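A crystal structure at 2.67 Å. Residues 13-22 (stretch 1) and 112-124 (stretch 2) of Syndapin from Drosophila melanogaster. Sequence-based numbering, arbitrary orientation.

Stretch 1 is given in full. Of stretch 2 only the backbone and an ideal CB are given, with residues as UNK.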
# COMPACT_ATOMS: atom_id res chain seq x y z
N THR B 13 -15.05 16.26 -30.59
CA THR B 13 -14.04 17.16 -30.08
C THR B 13 -14.51 17.94 -28.87
O THR B 13 -13.75 18.13 -27.91
CB THR B 13 -13.50 18.05 -31.17
OG1 THR B 13 -12.88 17.22 -32.14
CG2 THR B 13 -12.44 18.96 -30.65
N THR B 14 -15.75 18.42 -28.90
CA THR B 14 -16.23 19.19 -27.80
C THR B 14 -16.45 18.23 -26.63
O THR B 14 -16.15 18.58 -25.51
CB THR B 14 -17.52 19.99 -28.11
OG1 THR B 14 -18.58 19.11 -28.39
CG2 THR B 14 -17.37 20.81 -29.32
N LYS B 15 -16.90 17.00 -26.87
CA LYS B 15 -17.11 16.10 -25.74
C LYS B 15 -15.79 15.98 -24.99
O LYS B 15 -15.76 15.86 -23.77
CB LYS B 15 -17.66 14.74 -26.20
CG LYS B 15 -17.84 13.73 -25.12
CD LYS B 15 -18.72 12.53 -25.55
CE LYS B 15 -18.41 11.22 -24.69
NZ LYS B 15 -16.95 10.66 -24.92
N ARG B 16 -14.70 16.09 -25.73
CA ARG B 16 -13.38 15.87 -25.17
C ARG B 16 -12.96 16.96 -24.17
O ARG B 16 -12.22 16.68 -23.26
CB ARG B 16 -12.33 15.69 -26.27
CG ARG B 16 -10.93 15.63 -25.67
CD ARG B 16 -9.78 15.65 -26.67
NE ARG B 16 -9.78 16.85 -27.49
CZ ARG B 16 -8.83 17.15 -28.37
NH1 ARG B 16 -7.76 16.36 -28.51
NH2 ARG B 16 -8.94 18.24 -29.10
N ILE B 17 -13.42 18.19 -24.35
CA ILE B 17 -13.30 19.21 -23.35
C ILE B 17 -13.81 18.71 -22.04
O ILE B 17 -13.10 18.82 -21.06
CB ILE B 17 -14.14 20.45 -23.72
CG1 ILE B 17 -13.56 21.12 -24.93
CG2 ILE B 17 -14.14 21.46 -22.63
CD1 ILE B 17 -14.42 22.19 -25.44
N GLU B 18 -15.05 18.20 -21.99
CA GLU B 18 -15.67 17.72 -20.76
C GLU B 18 -15.00 16.43 -20.25
O GLU B 18 -14.94 16.20 -19.06
CB GLU B 18 -17.13 17.45 -21.02
CG GLU B 18 -17.81 16.64 -19.91
CD GLU B 18 -19.32 16.93 -19.68
OE1 GLU B 18 -19.93 17.71 -20.42
OE2 GLU B 18 -19.90 16.40 -18.70
N ASP B 19 -14.52 15.58 -21.14
CA ASP B 19 -13.75 14.49 -20.73
C ASP B 19 -12.51 15.02 -19.98
O ASP B 19 -12.02 14.38 -19.04
CB ASP B 19 -13.39 13.64 -21.94
CG ASP B 19 -14.60 12.82 -22.48
OD1 ASP B 19 -15.61 12.62 -21.75
OD2 ASP B 19 -14.55 12.34 -23.64
N GLY B 20 -12.01 16.18 -20.34
CA GLY B 20 -10.84 16.66 -19.65
C GLY B 20 -11.16 16.93 -18.19
O GLY B 20 -10.39 16.57 -17.31
N TYR B 21 -12.29 17.60 -17.91
CA TYR B 21 -12.80 17.73 -16.55
C TYR B 21 -12.81 16.35 -15.85
O TYR B 21 -12.12 16.18 -14.85
CB TYR B 21 -14.17 18.40 -16.51
CG TYR B 21 -14.83 18.53 -15.14
CD1 TYR B 21 -14.54 19.59 -14.28
CD2 TYR B 21 -15.80 17.62 -14.72
CE1 TYR B 21 -15.17 19.74 -13.02
CE2 TYR B 21 -16.44 17.76 -13.50
CZ TYR B 21 -16.10 18.83 -12.65
OH TYR B 21 -16.74 18.97 -11.40
N LYS B 22 -13.56 15.38 -16.38
CA LYS B 22 -13.63 14.02 -15.80
C LYS B 22 -12.28 13.40 -15.44
O LYS B 22 -12.11 12.83 -14.35
CB LYS B 22 -14.28 13.08 -16.79
CG LYS B 22 -15.72 12.91 -16.55
CD LYS B 22 -16.53 12.78 -17.85
CE LYS B 22 -16.75 11.36 -18.28
NZ LYS B 22 -18.01 11.47 -18.98
N UNK B 112 -24.09 23.16 -17.67
CA UNK B 112 -23.10 22.87 -18.69
C UNK B 112 -21.73 23.25 -18.19
O UNK B 112 -21.60 23.92 -17.15
CB UNK B 112 -23.42 23.60 -19.99
N UNK B 113 -20.70 22.78 -18.89
CA UNK B 113 -19.36 23.31 -18.74
C UNK B 113 -19.19 24.35 -19.81
O UNK B 113 -19.20 24.04 -21.01
CB UNK B 113 -18.29 22.22 -18.83
N UNK B 114 -19.08 25.58 -19.37
CA UNK B 114 -19.05 26.69 -20.23
C UNK B 114 -18.02 26.55 -21.32
O UNK B 114 -18.29 26.87 -22.44
CB UNK B 114 -18.80 27.96 -19.42
N UNK B 115 -16.83 26.06 -21.03
CA UNK B 115 -15.87 25.86 -22.08
C UNK B 115 -16.36 24.94 -23.16
O UNK B 115 -16.07 25.15 -24.33
CB UNK B 115 -14.57 25.32 -21.49
N UNK B 116 -17.14 23.93 -22.81
CA UNK B 116 -17.77 23.10 -23.85
C UNK B 116 -18.87 23.82 -24.64
O UNK B 116 -18.88 23.83 -25.87
CB UNK B 116 -18.36 21.84 -23.21
N UNK B 117 -19.80 24.43 -23.93
CA UNK B 117 -20.97 25.07 -24.52
C UNK B 117 -20.58 26.15 -25.47
O UNK B 117 -21.12 26.23 -26.55
CB UNK B 117 -21.88 25.64 -23.44
N UNK B 118 -19.61 26.98 -25.07
CA UNK B 118 -19.12 28.06 -25.90
C UNK B 118 -18.56 27.54 -27.19
O UNK B 118 -18.83 28.09 -28.24
CB UNK B 118 -18.06 28.87 -25.16
N UNK B 119 -17.76 26.50 -27.13
CA UNK B 119 -17.18 26.02 -28.36
C UNK B 119 -18.10 25.22 -29.23
O UNK B 119 -17.79 24.98 -30.39
CB UNK B 119 -15.95 25.17 -28.04
N UNK B 120 -19.21 24.75 -28.69
CA UNK B 120 -20.06 23.95 -29.52
C UNK B 120 -20.70 24.98 -30.31
O UNK B 120 -20.83 24.82 -31.51
CB UNK B 120 -21.04 23.04 -28.77
N UNK B 121 -21.07 26.06 -29.64
CA UNK B 121 -21.61 27.28 -30.25
C UNK B 121 -20.68 27.82 -31.34
O UNK B 121 -21.13 28.18 -32.39
CB UNK B 121 -21.84 28.35 -29.18
N UNK B 122 -19.39 27.82 -31.12
CA UNK B 122 -18.55 28.41 -32.10
C UNK B 122 -18.50 27.52 -33.31
O UNK B 122 -18.46 28.03 -34.41
CB UNK B 122 -17.15 28.67 -31.54
N UNK B 123 -18.51 26.20 -33.13
CA UNK B 123 -18.52 25.29 -34.26
C UNK B 123 -19.85 25.41 -35.00
O UNK B 123 -19.93 25.31 -36.22
CB UNK B 123 -18.28 23.85 -33.80
N UNK B 124 -20.91 25.57 -34.23
CA UNK B 124 -22.20 25.52 -34.80
C UNK B 124 -22.28 26.71 -35.71
O UNK B 124 -22.80 26.60 -36.78
CB UNK B 124 -23.30 25.51 -33.74

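Helix 114-124 of stretch 2 runs antiparallel to helix 13-22, at 173°, with axes 8.6 Å apart at closest approach.

Position 112 is extended, its CB sideways with nothing of stretch 1 within 5.5 Å. Many residues would fit. It is Gln 112, which makes no contact here.

Position 113 comes right before the helix, at the N-cap position. Its CB points toward stretch 1, where the backbone of Glu 18 and the CB of Tyr 21 leave room for an apolar chain. Leucine, isoleucine or methionine would suit. It is Ile 113, and its CD1 lies 3.8 Å from Tyr 21 CB.

Position 114 is out of reach of stretch 1, which leaves its choice open. It is Lys 114, which pairs with position 118.

Position 115 points sideways, its ideal CB 4.0 Å from Ile 17 CG2. An alanine or a longer apolar chain could cover Ile 17, and a polar chain could turn its end outward. It is Glu 115, whose end leads away; Glu 115 O lies 3.6 Å from Ile 17 CD1.

Position 116 lies closest in register, its CA 5.8 Å from Thr 14 CA. Its CB points sideways, yet Glu 18 offers a carboxylate within reach of a long chain. Lysine or arginine would suit. It is Arg 116, which packs among Thr 14, Lys 15, Ile 17 and Glu 18. One guanidinium face covers Lys 15 CA, and at the edge Arg 116 NH1 donates to Glu 18 OE1 at 2.8 Å, a hydrogen bond within a salt bridge.

Stretch 1 does not restrict 117 or 118; many residues would fit. They are Lys 117 and Asp 118. Lys 114 NZ lies 3.2 Å from Asp 118 OD2 in a salt bridge.

Position 119 points toward stretch 1, its ideal CB 4.2 Å from Ile 17 CD1. An apolar residue fits. It is Leu 119, whose CB packs against that same methyl.

Position 120 points sideways near Thr 14, whose hydroxyl could meet a polar end. Glutamate or glutamine would suit, and acid would also answer Arg 116. It is Glu 120: Arg 116 NE donates to Glu 120 OE2 at 3.1 Å in a salt bridge, and Thr 14 OG1 lies 3.3 Å from Glu 120 OE2.

Positions 121 and 122 are out of reach, their choice open. They are Asp 121, in a long salt bridge with Lys 117, and Leu 122.

Position 123 points toward stretch 1, but its ideal CB is 5.5 Å from Thr 14 CG2. A large apolar chain could close the gap. It is Phe 123, with CD2 3.9 Å from Thr 14 CG2.

Position 124 is out of reach; many residues would fit. It is Lys 124.

Stretch 2, residues 112-124: QIKERKDLEDLFK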
# COMPACT_ATOMS: atom_id res chain seq x y z
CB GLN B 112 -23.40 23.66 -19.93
CG GLN B 112 -24.29 22.92 -20.90
CD GLN B 112 -25.18 23.88 -21.74
OE1 GLN B 112 -25.67 24.97 -21.27
NE2 GLN B 112 -25.43 23.45 -23.00
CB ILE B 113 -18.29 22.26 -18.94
CG1 ILE B 113 -18.36 21.26 -17.79
CG2 ILE B 113 -16.92 22.91 -19.01
CD1 ILE B 113 -17.25 20.29 -17.79
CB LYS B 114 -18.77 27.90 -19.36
CG LYS B 114 -18.78 29.22 -20.06
CD LYS B 114 -18.72 30.31 -19.02
CE LYS B 114 -18.22 31.62 -19.64
NZ LYS B 114 -18.97 31.85 -20.88
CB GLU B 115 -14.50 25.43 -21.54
CG GLU B 115 -13.82 26.51 -20.65
CD GLU B 115 -14.51 26.69 -19.28
OE1 GLU B 115 -15.49 25.99 -18.97
OE2 GLU B 115 -14.06 27.53 -18.47
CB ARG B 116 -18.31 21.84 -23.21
CG ARG B 116 -18.57 20.73 -24.18
CD ARG B 116 -19.23 19.56 -23.46
NE ARG B 116 -19.93 18.73 -24.43
CZ ARG B 116 -20.38 17.50 -24.23
NH1 ARG B 116 -20.22 16.89 -23.08
NH2 ARG B 116 -20.95 16.87 -25.22
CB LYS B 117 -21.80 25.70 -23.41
CG LYS B 117 -22.89 26.61 -23.88
CD LYS B 117 -24.10 25.84 -24.39
CE LYS B 117 -24.91 26.63 -25.43
NZ LYS B 117 -26.08 25.79 -25.77
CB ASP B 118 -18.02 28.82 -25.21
CG ASP B 118 -18.52 29.73 -24.12
OD1 ASP B 118 -19.72 30.03 -24.07
OD2 ASP B 118 -17.70 30.14 -23.27
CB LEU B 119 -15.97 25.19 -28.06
CG LEU B 119 -14.88 26.17 -28.20
CD1 LEU B 119 -14.89 26.94 -26.87
CD2 LEU B 119 -13.73 25.36 -28.29
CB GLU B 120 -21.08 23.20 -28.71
CG GLU B 120 -20.59 21.87 -28.23
CD GLU B 120 -21.59 21.19 -27.31
OE1 GLU B 120 -22.63 21.79 -27.02
OE2 GLU B 120 -21.36 20.04 -26.89
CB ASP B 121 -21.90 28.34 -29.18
CG ASP B 121 -23.13 27.97 -28.31
OD1 ASP B 121 -23.73 26.89 -28.49
OD2 ASP B 121 -23.51 28.72 -27.40
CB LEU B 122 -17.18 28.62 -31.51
CG LEU B 122 -16.29 29.51 -32.31
CD1 LEU B 122 -16.84 30.90 -32.23
CD2 LEU B 122 -14.90 29.47 -31.73
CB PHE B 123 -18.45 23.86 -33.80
CG PHE B 123 -17.08 23.30 -33.74
CD1 PHE B 123 -16.31 23.16 -34.89
CD2 PHE B 123 -16.56 22.85 -32.54
CE1 PHE B 123 -15.05 22.60 -34.82
CE2 PHE B 123 -15.31 22.29 -32.49
CZ PHE B 123 -14.55 22.16 -33.64
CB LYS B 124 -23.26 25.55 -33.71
CG LYS B 124 -24.64 25.20 -34.14
CD LYS B 124 -25.64 25.70 -33.15
CE LYS B 124 -27.05 25.52 -33.69
NZ LYS B 124 -27.34 24.06 -33.94
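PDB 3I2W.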